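Local atomic coordinates of Atu0111 protein (PDB entry 2FSQ), a protein that is of unknown function but has an alpha-beta barrel-like fold and is probably related to the 2H phosphoesterases. Residues F37-V50 with I216-N230. Numbering follows the deposited sequence.
Sequences FLPEPGNTVVCHLV and IQMRPPAFCEFKDMN
With CG between its backbone N and carbonyl carbon (chi1 56°), the Phe-226 ring turns across the strand pair and lies over Gly-42, whose CA is 3.8 Å from the ring centroid, a CH-pi contact. Thr-44 CG2 meets the ring edge, and Phe-232 also packs on it. At the other end, in one of two modelled conformers, the outstretched side chain of Arg-219 lays its guanidinium flat on His-48, centres 4.3 Å apart and planes at 22°. There Arg-219 NE gives a bent bond to Leu-49 O (3.2 Å, 136° at the hydrogen), a water links NH2 to the same oxygen, and NH1 forms a salt bridge with Glu-234.

Between these ends, strands 42-48 and 222-226 pair antiparallel; Gly-42, Thr-44 and Val-46 are hydrogen-bonded partners of Phe-226, Cys-224 and Ala-222, the shortest bond being Cys-224 N to Thr-44 O at 2.7 Å. The two are the central strands of a four-stranded antiparallel sheet, probably one lobe of the bilobal 2H fold. Phe-223 and Asn-43 face helix 111-121. Beyond the strands, Met-229 CB sits over one face of Phe-37, and two waters join Phe-37 O to Asp-228 and Asn-230. Six backbone bonds thus satisfy the buried polar atoms between the strands, while Phe-226 shields the Gly-42 end.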
ATOM      1  N   PHE A  37      10.001   5.487 -10.697  1.00 15.45           N
ATOM      2  CA  PHE A  37      10.151   5.673  -9.252  1.00 15.25           C
ATOM      3  C   PHE A  37      11.500   6.231  -8.853  1.00 15.58           C
ATOM      4  O   PHE A  37      12.529   5.848  -9.420  1.00 16.66           O
ATOM      5  CB  PHE A  37       9.761   4.398  -8.486  1.00 14.48           C
ATOM      6  CG  PHE A  37       8.295   4.076  -8.633  1.00 14.73           C
ATOM      7  CD1 PHE A  37       7.358   4.821  -7.937  1.00 14.01           C
ATOM      8  CD2 PHE A  37       7.852   3.091  -9.507  1.00 16.41           C
ATOM      9  CE1 PHE A  37       5.999   4.583  -8.096  1.00 14.89           C
ATOM     10  CE2 PHE A  37       6.483   2.836  -9.665  1.00 16.86           C
ATOM     11  CZ  PHE A  37       5.561   3.583  -8.949  1.00 15.17           C
ATOM     12  N   LEU A  38      11.469   7.163  -7.896  1.00 15.36           N
ATOM     13  CA  LEU A  38      12.650   7.919  -7.484  1.00 15.68           C
ATOM     14  C   LEU A  38      13.132   7.493  -6.106  1.00 15.38           C
ATOM     15  O   LEU A  38      12.388   6.885  -5.337  1.00 15.48           O
ATOM     16  CB  LEU A  38      12.336   9.423  -7.481  1.00 15.93           C
ATOM     17  CG  LEU A  38      11.881  10.055  -8.802  1.00 17.22           C
ATOM     18  CD1 LEU A  38      11.487  11.505  -8.584  1.00 17.67           C
ATOM     19  CD2 LEU A  38      12.928   9.930  -9.904  1.00 21.07           C
ATOM     20  N   PRO A  39      14.396   7.791  -5.781  1.00 15.77           N
ATOM     21  CA  PRO A  39      14.916   7.422  -4.462  1.00 15.44           C
ATOM     22  C   PRO A  39      14.130   8.095  -3.339  1.00 15.38           C
ATOM     23  O   PRO A  39      13.985   9.321  -3.315  1.00 16.40           O
ATOM     24  CB  PRO A  39      16.350   7.961  -4.477  1.00 16.58           C
ATOM     25  CG  PRO A  39      16.673   8.135  -5.911  1.00 18.16           C
ATOM     26  CD  PRO A  39      15.415   8.447  -6.621  1.00 16.20           C
ATOM     27  N   GLU A  40      13.618   7.285  -2.423  1.00 14.94           N
ATOM     28  CA  GLU A  40      12.772   7.762  -1.326  1.00 15.35           C
ATOM     29  C   GLU A  40      12.829   6.712  -0.196  1.00 15.33           C
ATOM     30  O   GLU A  40      11.847   5.994   0.042  1.00 16.13           O
ATOM     31  CB  GLU A  40      11.333   7.966  -1.835  1.00 15.04           C
ATOM     32  CG  GLU A  40      10.469   8.769  -0.872  1.00 16.09           C
ATOM     33  CD  GLU A  40       8.994   8.841  -1.291  1.00 15.68           C
ATOM     34  OE1 GLU A  40       8.216   9.541  -0.607  1.00 17.35           O
ATOM     35  OE2 GLU A  40       8.609   8.181  -2.281  1.00 19.29           O
ATOM     36  N   PRO A  41      14.003   6.565   0.452  1.00 14.86           N
ATOM     37  CA  PRO A  41      14.186   5.400   1.327  1.00 14.76           C
ATOM     38  C   PRO A  41      13.406   5.448   2.622  1.00 14.24           C
ATOM     39  O   PRO A  41      13.162   6.513   3.174  1.00 14.32           O
ATOM     40  CB  PRO A  41      15.688   5.389   1.638  1.00 14.73           C
ATOM     41  CG  PRO A  41      16.296   6.380   0.692  1.00 17.92           C
ATOM     42  CD  PRO A  41      15.242   7.353   0.297  1.00 15.39           C
ATOM     43  N   GLY A  42      13.052   4.268   3.113  1.00 13.73           N
ATOM     44  CA  GLY A  42      12.306   4.174   4.354  1.00 13.72           C
ATOM     45  C   GLY A  42      12.245   2.748   4.838  1.00 13.50           C
ATOM     46  O   GLY A  42      12.974   1.868   4.344  1.00 14.37           O
ATOM     47  N   ASN A  43      11.354   2.515   5.794  1.00 13.28           N
ATOM     48  CA  ASN A  43      11.087   1.181   6.274  1.00 12.71           C
ATOM     49  C   ASN A  43       9.592   1.057   6.581  1.00 12.84           C
ATOM     50  O   ASN A  43       8.868   2.060   6.550  1.00 12.87           O
ATOM     51  CB  ASN A  43      11.996   0.816   7.461  1.00 13.50           C
ATOM     52  CG  ASN A  43      11.918   1.810   8.603  1.00 14.12           C
ATOM     53  OD1 ASN A  43      10.838   2.193   9.039  1.00 14.42           O
ATOM     54  ND2 ASN A  43      13.079   2.189   9.134  1.00 15.34           N
ATOM     55  N   THR A  44       9.121  -0.168   6.804  1.00 12.72           N
ATOM     56  CA  THR A  44       7.683  -0.412   6.830  1.00 12.22           C
ATOM     57  C   THR A  44       7.410  -1.847   7.247  1.00 12.45           C
ATOM     58  O   THR A  44       8.307  -2.683   7.168  1.00 13.28           O
ATOM     59  CB  THR A  44       7.069  -0.146   5.434  1.00 12.21           C
ATOM     60  OG1 THR A  44       5.648  -0.305   5.476  1.00 14.65           O
ATOM     61  CG2 THR A  44       7.634  -1.078   4.384  1.00 13.56           C
ATOM     62  N   VAL A  45       6.178  -2.125   7.677  1.00 11.46           N
ATOM     63  CA  VAL A  45       5.733  -3.495   7.877  1.00 12.60           C
ATOM     64  C   VAL A  45       4.688  -3.815   6.804  1.00 11.94           C
ATOM     65  O   VAL A  45       3.647  -3.150   6.711  1.00 12.12           O
ATOM     66  CB  VAL A  45       5.120  -3.732   9.257  1.00 12.54           C
ATOM     67  CG1 VAL A  45       4.732  -5.221   9.392  1.00 13.45           C
ATOM     68  CG2 VAL A  45       6.117  -3.346  10.353  1.00 14.27           C
ATOM     69  N   VAL A  46       4.969  -4.846   6.003  1.00 11.90           N
ATOM     70  CA  VAL A  46       4.058  -5.196   4.915  1.00 12.69           C
ATOM     71  C   VAL A  46       3.885  -6.700   4.804  1.00 13.01           C
ATOM     72  O   VAL A  46       4.708  -7.451   5.317  1.00 14.13           O
ATOM     73  CB  VAL A  46       4.571  -4.667   3.525  1.00 12.81           C
ATOM     74  CG1 VAL A  46       4.987  -3.231   3.609  1.00 13.99           C
ATOM     75  CG2 VAL A  46       5.708  -5.518   2.970  1.00 14.89           C
ATOM     76  N   CYS A  47       2.817  -7.106   4.117  1.00 12.83           N
ATOM     77  CA  CYS A  47       2.601  -8.497   3.699  1.00 13.68           C
ATOM     78  C   CYS A  47       2.720  -8.568   2.187  1.00 13.73           C
ATOM     79  O   CYS A  47       1.880  -8.005   1.474  1.00 13.51           O
ATOM     80  CB  CYS A  47       1.197  -8.959   4.086  1.00 13.96           C
ATOM     81  SG  CYS A  47       0.882  -9.046   5.859  1.00 14.06           S
ATOM     82  N   HIS A  48       3.750  -9.250   1.677  1.00 14.57           N
ATOM     83  CA  HIS A  48       3.858  -9.452   0.240  1.00 15.01           C
ATOM     84  C   HIS A  48       2.843 -10.513  -0.208  1.00 15.76           C
ATOM     85  O   HIS A  48       2.336 -11.276   0.610  1.00 15.51           O
ATOM     86  CB  HIS A  48       5.252  -9.931  -0.151  1.00 15.75           C
ATOM     87  CG  HIS A  48       6.283  -8.845  -0.221  1.00 15.97           C
ATOM     88  ND1 HIS A  48       7.053  -8.488   0.861  1.00 19.24           N
ATOM     89  CD2 HIS A  48       6.696  -8.067  -1.251  1.00 17.72           C
ATOM     90  CE1 HIS A  48       7.890  -7.523   0.509  1.00 19.02           C
ATOM     91  NE2 HIS A  48       7.696  -7.250  -0.769  1.00 19.08           N
ATOM     92  N   LEU A  49       2.550 -10.562  -1.504  1.00 16.59           N
ATOM     93  CA  LEU A  49       1.832 -11.714  -2.070  1.00 17.41           C
ATOM     94  C   LEU A  49       2.750 -12.934  -2.088  1.00 17.97           C
ATOM     95  O   LEU A  49       3.973 -12.819  -1.950  1.00 18.86           O
ATOM     96  CB  LEU A  49       1.339 -11.400  -3.478  1.00 18.09           C
ATOM     97  CG  LEU A  49       0.439 -10.175  -3.618  1.00 18.10           C
ATOM     98  CD1 LEU A  49      -0.005  -9.983  -5.054  1.00 17.98           C
ATOM     99  CD2 LEU A  49      -0.783 -10.274  -2.696  1.00 19.56           C
ATOM    100  N   VAL A  50       2.148 -14.108  -2.223  1.00 18.51           N
ATOM    101  CA  VAL A  50       2.895 -15.346  -2.391  1.00 19.09           C
ATOM    102  C   VAL A  50       3.143 -15.577  -3.896  1.00 19.02           C
ATOM    103  O   VAL A  50       2.204 -15.746  -4.673  1.00 18.26           O
ATOM    104  CB  VAL A  50       2.145 -16.525  -1.752  1.00 19.25           C
ATOM    105  CG1 VAL A  50       2.873 -17.834  -2.022  1.00 18.16           C
ATOM    106  CG2 VAL A  50       1.976 -16.307  -0.248  1.00 20.15           C
ATOM    107  N   ILE A 216      -7.287 -12.896  -0.028  1.00 12.83           N
ATOM    108  CA  ILE A 216      -6.051 -12.486  -0.666  1.00 13.59           C
ATOM    109  C   ILE A 216      -4.925 -13.174   0.081  1.00 13.45           C
ATOM    110  O   ILE A 216      -4.506 -12.720   1.153  1.00 14.34           O
ATOM    111  CB  ILE A 216      -5.905 -10.945  -0.668  1.00 13.17           C
ATOM    112  CG1 ILE A 216      -7.104 -10.298  -1.377  1.00 14.47           C
ATOM    113  CG2 ILE A 216      -4.588 -10.531  -1.329  1.00 13.78           C
ATOM    114  CD1 ILE A 216      -7.403 -10.828  -2.770  1.00 16.01           C
ATOM    115  N   GLN A 217      -4.449 -14.288  -0.471  1.00 14.00           N
ATOM    116  CA  GLN A 217      -3.360 -14.987   0.172  1.00 14.48           C
ATOM    117  C   GLN A 217      -2.129 -14.088   0.235  1.00 15.00           C
ATOM    118  O   GLN A 217      -1.763 -13.468  -0.765  1.00 15.46           O
ATOM    119  CB  GLN A 217      -3.020 -16.263  -0.581  1.00 14.94           C
ATOM    120  CG  GLN A 217      -2.045 -17.132   0.197  1.00 15.96           C
ATOM    121  CD  GLN A 217      -1.449 -18.250  -0.615  1.00 18.29           C
ATOM    122  OE1 GLN A 217      -1.812 -18.474  -1.758  1.00 19.41           O
ATOM    123  NE2 GLN A 217      -0.501 -18.957  -0.017  1.00 19.86           N
HETATM  124  N   MSE A 218      -1.484 -14.039   1.401  0.50 14.15           N
HETATM  125  CA  MSE A 218      -0.272 -13.228   1.567  0.50 13.98           C
HETATM  126  C   MSE A 218       0.742 -13.890   2.480  0.50 14.26           C
HETATM  127  O   MSE A 218       0.446 -14.873   3.170  0.50 14.40           O
HETATM  128  CB  MSE A 218      -0.615 -11.825   2.085  0.50 14.21           C
HETATM  129  CG  MSE A 218      -1.373 -11.005   1.075  0.50 12.78           C
HETATM  130 SE   MSE A 218      -1.872  -9.249   1.725  0.37 15.44          SE
HETATM  131  CE  MSE A 218      -3.280  -9.775   2.959  0.50 16.76           C
ATOM    132  N   ARG A 219       1.957 -13.362   2.451  0.50 14.42           N
ATOM    133  CA  ARG A 219       2.978 -13.783   3.391  0.50 15.22           C
ATOM    134  C   ARG A 219       2.649 -13.186   4.765  0.50 16.18           C
ATOM    135  O   ARG A 219       1.910 -12.205   4.855  0.50 16.19           O
ATOM    136  CB  ARG A 219       4.352 -13.259   2.953  0.50 15.36           C
ATOM    137  CG  ARG A 219       4.716 -13.409   1.477  0.50 15.93           C
ATOM    138  CD  ARG A 219       6.200 -13.087   1.306  0.50 14.41           C
ATOM    139  NE  ARG A 219       6.604 -12.952  -0.093  0.50 15.64           N
ATOM    140  CZ  ARG A 219       7.690 -12.298  -0.497  0.50 17.24           C
ATOM    141  NH1 ARG A 219       8.498 -11.718   0.384  0.50 17.87           N
ATOM    142  NH2 ARG A 219       7.976 -12.215  -1.789  0.50 20.04           N
ATOM    143  N   PRO A 220       3.223 -13.751   5.840  1.00 16.43           N
ATOM    144  CA  PRO A 220       3.096 -13.123   7.163  1.00 16.56           C
ATOM    145  C   PRO A 220       3.685 -11.696   7.167  1.00 15.42           C
ATOM    146  O   PRO A 220       4.560 -11.379   6.354  1.00 15.58           O
ATOM    147  CB  PRO A 220       3.937 -14.019   8.072  1.00 17.18           C
ATOM    148  CG  PRO A 220       4.085 -15.290   7.339  1.00 18.76           C
ATOM    149  CD  PRO A 220       3.997 -15.010   5.888  1.00 17.15           C
ATOM    150  N   PRO A 221       3.218 -10.852   8.087  1.00 14.91           N
ATOM    151  CA  PRO A 221       3.765  -9.488   8.126  1.00 14.03           C
ATOM    152  C   PRO A 221       5.272  -9.500   8.360  1.00 13.98           C
ATOM    153  O   PRO A 221       5.785 -10.339   9.111  1.00 15.07           O
ATOM    154  CB  PRO A 221       3.063  -8.862   9.335  1.00 14.34           C
ATOM    155  CG  PRO A 221       1.808  -9.671   9.508  1.00 14.39           C
ATOM    156  CD  PRO A 221       2.207 -11.083   9.134  1.00 14.89           C
ATOM    157  N   ALA A 222       5.968  -8.568   7.722  1.00 13.80           N
ATOM    158  CA  ALA A 222       7.405  -8.476   7.838  1.00 13.91           C
ATOM    159  C   ALA A 222       7.840  -7.023   7.883  1.00 13.58           C
ATOM    160  O   ALA A 222       7.347  -6.202   7.107  1.00 13.12           O
ATOM    161  CB  ALA A 222       8.077  -9.190   6.647  1.00 14.84           C
ATOM    162  N   PHE A 223       8.803  -6.737   8.757  1.00 14.42           N
ATOM    163  CA  PHE A 223       9.458  -5.434   8.779  1.00 15.10           C
ATOM    164  C   PHE A 223      10.486  -5.407   7.644  1.00 15.08           C
ATOM    165  O   PHE A 223      11.340  -6.309   7.547  1.00 15.61           O
ATOM    166  CB  PHE A 223      10.115  -5.183  10.147  1.00 15.60           C
ATOM    167  CG  PHE A 223      10.880  -3.890  10.227  1.00 15.77           C
ATOM    168  CD1 PHE A 223      10.236  -2.669  10.048  1.00 16.08           C
ATOM    169  CD2 PHE A 223      12.241  -3.893  10.483  1.00 16.96           C
ATOM    170  CE1 PHE A 223      10.927  -1.479  10.113  1.00 15.88           C
ATOM    171  CE2 PHE A 223      12.943  -2.703  10.562  1.00 17.16           C
ATOM    172  CZ  PHE A 223      12.288  -1.495  10.386  1.00 17.09           C
ATOM    173  N   CYS A 224      10.390  -4.385   6.789  1.00 14.58           N
ATOM    174  CA  CYS A 224      11.154  -4.294   5.551  1.00 14.86           C
ATOM    175  C   CYS A 224      11.827  -2.948   5.440  1.00 14.61           C
ATOM    176  O   CYS A 224      11.380  -1.957   6.052  1.00 14.65           O
ATOM    177  CB  CYS A 224      10.250  -4.423   4.318  1.00 14.80           C
ATOM    178  SG  CYS A 224       9.363  -5.989   4.180  1.00 16.27           S
ATOM    179  N   GLU A 225      12.881  -2.897   4.637  1.00 15.32           N
ATOM    180  CA  GLU A 225      13.433  -1.615   4.196  1.00 16.12           C
ATOM    181  C   GLU A 225      13.298  -1.467   2.682  1.00 15.62           C
ATOM    182  O   GLU A 225      13.218  -2.467   1.956  1.00 16.16           O
ATOM    183  CB  GLU A 225      14.900  -1.457   4.631  1.00 16.81           C
ATOM    184  CG  GLU A 225      15.823  -2.420   3.911  1.00 17.89           C
ATOM    185  CD  GLU A 225      17.255  -2.383   4.394  1.00 19.24           C
ATOM    186  OE1 GLU A 225      17.561  -1.676   5.386  1.00 22.00           O
ATOM    187  OE2 GLU A 225      18.064  -3.103   3.776  1.00 22.65           O
ATOM    188  N   PHE A 226      13.303  -0.228   2.198  1.00 14.58           N
ATOM    189  CA  PHE A 226      13.197   0.030   0.773  1.00 14.44           C
ATOM    190  C   PHE A 226      13.981   1.275   0.390  1.00 14.84           C
ATOM    191  O   PHE A 226      14.100   2.192   1.217  1.00 14.45           O
ATOM    192  CB  PHE A 226      11.736   0.175   0.337  1.00 14.45           C
ATOM    193  CG  PHE A 226      10.973   1.251   1.092  1.00 12.97           C
ATOM    194  CD1 PHE A 226      10.974   2.569   0.640  1.00 14.27           C
ATOM    195  CD2 PHE A 226      10.250   0.931   2.244  1.00 13.19           C
ATOM    196  CE1 PHE A 226      10.265   3.576   1.336  1.00 13.04           C
ATOM    197  CE2 PHE A 226       9.550   1.916   2.953  1.00 12.33           C
ATOM    198  CZ  PHE A 226       9.531   3.235   2.494  1.00 13.24           C
ATOM    199  N   LYS A 227      14.490   1.298  -0.840  0.50 14.73           N
ATOM    200  CA  LYS A 227      15.108   2.494  -1.421  0.50 15.52           C
ATOM    201  C   LYS A 227      14.058   3.348  -2.117  0.50 15.02           C
ATOM    202  O   LYS A 227      14.144   4.570  -2.146  0.50 14.97           O
ATOM    203  CB  LYS A 227      16.201   2.096  -2.429  0.50 15.34           C
ATOM    204  CG  LYS A 227      16.785   3.270  -3.231  0.50 16.99           C
ATOM    205  CD  LYS A 227      18.066   2.907  -3.994  0.50 17.45           C
ATOM    206  CE  LYS A 227      19.098   4.059  -3.910  0.50 19.95           C
ATOM    207  NZ  LYS A 227      20.493   3.720  -4.429  0.50 18.26           N
ATOM    208  N   ASP A 228      13.045   2.681  -2.661  1.00 14.89           N
ATOM    209  CA  ASP A 228      12.041   3.297  -3.525  1.00 14.41           C
ATOM    210  C   ASP A 228      10.873   2.306  -3.564  1.00 14.43           C
ATOM    211  O   ASP A 228      10.909   1.270  -2.883  1.00 14.24           O
ATOM    212  CB  ASP A 228      12.594   3.596  -4.943  1.00 14.79           C
ATOM    213  CG  ASP A 228      13.140   2.377  -5.644  1.00 15.37           C
ATOM    214  OD1 ASP A 228      12.666   1.247  -5.382  1.00 15.58           O
ATOM    215  OD2 ASP A 228      14.076   2.561  -6.461  1.00 19.08           O
HETATM  216  N   MSE A 229       9.869   2.594  -4.374  1.00 13.97           N
HETATM  217  CA  MSE A 229       8.646   1.777  -4.380  1.00 13.90           C
HETATM  218  C   MSE A 229       8.788   0.441  -5.087  1.00 14.32           C
HETATM  219  O   MSE A 229       7.831  -0.333  -5.140  1.00 14.21           O
HETATM  220  CB  MSE A 229       7.515   2.553  -5.042  1.00 14.10           C
HETATM  221  CG  MSE A 229       7.107   3.804  -4.292  1.00 14.69           C
HETATM  222 SE   MSE A 229       6.643   3.555  -2.370  0.70 19.38          SE
HETATM  223  CE  MSE A 229       8.255   4.256  -1.565  1.00 17.35           C
ATOM    224  N   ASN A 230       9.965   0.173  -5.642  1.00 13.42           N
ATOM    225  CA  ASN A 230      10.144  -1.014  -6.492  1.00 13.82           C
ATOM    226  C   ASN A 230      10.415  -2.326  -5.756  1.00 14.30           C
ATOM    227  O   ASN A 230      10.264  -3.399  -6.342  1.00 14.53           O
ATOM    228  CB  ASN A 230      11.284  -0.777  -7.492  1.00 14.90           C
ATOM    229  CG  ASN A 230      10.942   0.244  -8.540  1.00 16.03           C
ATOM    230  OD1 ASN A 230      11.771   1.096  -8.899  1.00 21.11           O
ATOM    231  ND2 ASN A 230       9.732   0.172  -9.049  1.00 16.39           N
TER
HETATM  232  O   HOH W   1      12.655   3.276 -10.658  1.00 27.16           O
HETATM  233  O   HOH W   2      14.658   5.075  -7.649  1.00 29.35           O
HETATM  234  O   HOH W   3       9.932   5.612  -5.004  1.00 19.04           O
HETATM  235  O   HOH W   4       5.869 -12.001  -3.753  1.00 34.45           O
HETATM  236  O   HOH W   5      -0.563 -14.120  -3.048  1.00 20.34           O